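PDB 5KKU: polyketide synthase type I from Bacillus amyloliquefaciens, which probably dehydrates beta-hydroxyacyl chains on carrier proteins during difficidin assembly, this chain being its N-terminal dehydratase domain. Local coordinates for residues R23-H28 against S151-G156. Sequence-based numbering, arbitrary orientation.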
loop_
_atom_site.group_PDB
_atom_site.type_symbol
_atom_site.label_atom_id
_atom_site.label_comp_id
_atom_site.label_asym_id
_atom_site.label_seq_id
_atom_site.Cartn_x
_atom_site.Cartn_y
_atom_site.Cartn_z
ATOM N N ARG A 23 -13.331 -6.806 -1.764
ATOM C CA ARG A 23 -14.017 -7.956 -1.329
ATOM C C ARG A 23 -13.212 -8.663 -0.283
ATOM O O ARG A 23 -13.735 -9.174 0.641
ATOM C CB ARG A 23 -14.277 -8.816 -2.526
ATOM C CG ARG A 23 -14.799 -10.207 -2.370
ATOM C CD ARG A 23 -14.587 -10.775 -3.747
ATOM N NE ARG A 23 -14.813 -12.167 -3.928
ATOM C CZ ARG A 23 -13.921 -13.127 -3.795
ATOM N NH1 ARG A 23 -12.710 -12.929 -3.429
ATOM N NH2 ARG A 23 -14.282 -14.328 -4.062
ATOM N N ASP A 24 -11.905 -8.628 -0.451
ATOM C CA ASP A 24 -11.006 -9.373 0.406
ATOM C C ASP A 24 -10.198 -8.441 1.317
ATOM O O ASP A 24 -9.161 -8.759 1.790
ATOM C CB ASP A 24 -10.107 -10.263 -0.428
ATOM C CG ASP A 24 -10.841 -11.443 -1.034
ATOM O OD1 ASP A 24 -11.999 -11.677 -0.720
ATOM O OD2 ASP A 24 -10.239 -12.139 -1.797
ATOM N N HIS A 25 -10.736 -7.259 1.527
ATOM C CA HIS A 25 -10.231 -6.323 2.524
ATOM C C HIS A 25 -11.341 -5.563 3.219
ATOM O O HIS A 25 -11.848 -4.569 2.739
ATOM C CB HIS A 25 -9.170 -5.375 1.977
ATOM C CG HIS A 25 -8.522 -4.553 3.025
ATOM N ND1 HIS A 25 -8.836 -3.241 3.232
ATOM C CD2 HIS A 25 -7.580 -4.853 3.929
ATOM C CE1 HIS A 25 -8.120 -2.770 4.220
ATOM N NE2 HIS A 25 -7.358 -3.733 4.663
ATOM N N ARG A 26 -11.751 -6.059 4.350
ATOM C CA ARG A 26 -12.807 -5.394 5.052
ATOM C C ARG A 26 -12.405 -4.979 6.448
ATOM O O ARG A 26 -11.777 -5.699 7.123
ATOM C CB ARG A 26 -14.092 -6.218 5.026
ATOM C CG ARG A 26 -14.289 -7.101 3.810
ATOM C CD ARG A 26 -15.601 -7.841 3.844
ATOM N NE ARG A 26 -15.809 -8.586 2.643
ATOM C CZ ARG A 26 -16.834 -9.368 2.371
ATOM N NH1 ARG A 26 -17.834 -9.506 3.207
ATOM N NH2 ARG A 26 -16.856 -9.988 1.242
ATOM N N VAL A 27 -12.718 -3.773 6.825
ATOM C CA VAL A 27 -12.485 -3.289 8.154
ATOM C C VAL A 27 -13.796 -3.058 8.920
ATOM O O VAL A 27 -14.606 -2.292 8.516
ATOM C CB VAL A 27 -11.676 -2.025 8.059
ATOM C CG1 VAL A 27 -11.396 -1.452 9.430
ATOM C CG2 VAL A 27 -10.442 -2.241 7.232
ATOM N N HIS A 28 -13.982 -3.707 10.038
ATOM C CA HIS A 28 -15.283 -3.854 10.663
ATOM C C HIS A 28 -16.372 -4.258 9.674
ATOM O O HIS A 28 -17.410 -3.713 9.653
ATOM C CB HIS A 28 -15.710 -2.626 11.443
ATOM C CG HIS A 28 -14.881 -2.320 12.638
ATOM N ND1 HIS A 28 -13.846 -1.429 12.600
ATOM C CD2 HIS A 28 -14.976 -2.722 13.915
ATOM C CE1 HIS A 28 -13.327 -1.305 13.795
ATOM N NE2 HIS A 28 -13.988 -2.091 14.608
ATOM N N SER A 151 -7.508 -6.110 15.214
ATOM C CA SER A 151 -7.931 -4.758 15.006
ATOM C C SER A 151 -9.083 -4.651 13.975
ATOM O O SER A 151 -9.316 -3.638 13.430
ATOM C CB SER A 151 -6.717 -3.834 14.804
ATOM O OG SER A 151 -6.382 -3.573 13.475
ATOM N N HIS A 152 -9.799 -5.737 13.777
ATOM C CA HIS A 152 -11.008 -5.815 12.954
ATOM C C HIS A 152 -10.805 -5.551 11.499
ATOM O O HIS A 152 -11.656 -5.063 10.823
ATOM C CB HIS A 152 -12.142 -4.961 13.497
ATOM C CG HIS A 152 -12.591 -5.395 14.837
ATOM N ND1 HIS A 152 -12.176 -4.776 15.980
ATOM C CD2 HIS A 152 -13.345 -6.438 15.221
ATOM C CE1 HIS A 152 -12.692 -5.394 17.018
ATOM N NE2 HIS A 152 -13.402 -6.412 16.585
ATOM N N ILE A 153 -9.644 -5.918 11.046
ATOM C CA ILE A 153 -9.299 -5.876 9.647
ATOM C C ILE A 153 -9.223 -7.300 9.087
ATOM O O ILE A 153 -8.514 -8.109 9.584
ATOM C CB ILE A 153 -7.984 -5.149 9.459
ATOM C CG1 ILE A 153 -8.105 -3.760 10.036
ATOM C CG2 ILE A 153 -7.592 -5.115 8.013
ATOM C CD1 ILE A 153 -6.872 -2.939 9.884
ATOM N N GLU A 154 -9.979 -7.612 8.074
ATOM C CA GLU A 154 -9.992 -8.956 7.603
ATOM C C GLU A 154 -9.573 -9.136 6.167
ATOM O O GLU A 154 -10.227 -8.709 5.256
ATOM C CB GLU A 154 -11.340 -9.615 7.831
ATOM C CG GLU A 154 -11.788 -9.734 9.263
ATOM C CD GLU A 154 -11.143 -10.861 10.067
ATOM O OE1 GLU A 154 -10.941 -11.968 9.564
ATOM O OE2 GLU A 154 -10.886 -10.641 11.236
ATOM N N HIS A 155 -8.474 -9.809 5.967
ATOM C CA HIS A 155 -8.023 -10.089 4.654
ATOM C C HIS A 155 -8.594 -11.376 4.122
ATOM O O HIS A 155 -8.553 -12.378 4.779
ATOM C CB HIS A 155 -6.523 -10.183 4.628
ATOM C CG HIS A 155 -5.819 -8.879 4.746
ATOM N ND1 HIS A 155 -5.518 -8.310 5.954
ATOM C CD2 HIS A 155 -5.318 -8.055 3.809
ATOM C CE1 HIS A 155 -4.869 -7.193 5.751
ATOM N NE2 HIS A 155 -4.739 -7.013 4.460
ATOM N N GLY A 156 -9.173 -11.316 2.944
ATOM C CA GLY A 156 -9.594 -12.461 2.181
ATOM C C GLY A 156 -8.585 -13.046 1.200
ATOM O O GLY A 156 -7.509 -12.583 1.106
#
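Strands 25-27 and 153-155 pair antiparallel at the predicted active site of this double-hotdog dehydratase, joining its predicted N-terminal and C-terminal hotdog folds. Four backbone bonds hold the seam: Arg26 and Glu154 exchange two, Glu154 N reaching Arg26 O at 2.8 Å, while Gly156 N bonds Asp24 O and His28 N bonds His152 O. Glycine suits position 156, probably because a side chain there would point at the Asp24 carboxylate; as it is, Asp24 CB lies 3.4 Å from Gly156 CA, and OD2 accepts from Phe158 N.

His25, the predicted proton acceptor, shares a face of the pairing with Val27, Ile153 and His155. Its CG stands anti to the backbone N (chi1 -172°), which lays the ring beside Ile153 and His155. The CD2 edge of the His25 ring points at the face of the His155 ring in a T-shaped pair, with His25 CD2 3.6 Å from His155 NE2 and planes at 62°. His155 NE2 in turn hydrogen-bonds OD2 of Asp198, the predicted proton donor, so this one imidazole touches both predicted catalytic residues. Ile153, branched at CB, serves two neighbours: CG1 packs on CG2 of Val27, and CG2 lies 3.6 Å from His25 NE2. At the far end His152, its phi positive as C-prime residue of the Schellman motif ending helix 146-150, sets CB over the His28 ring, 3.6 Å from its centroid.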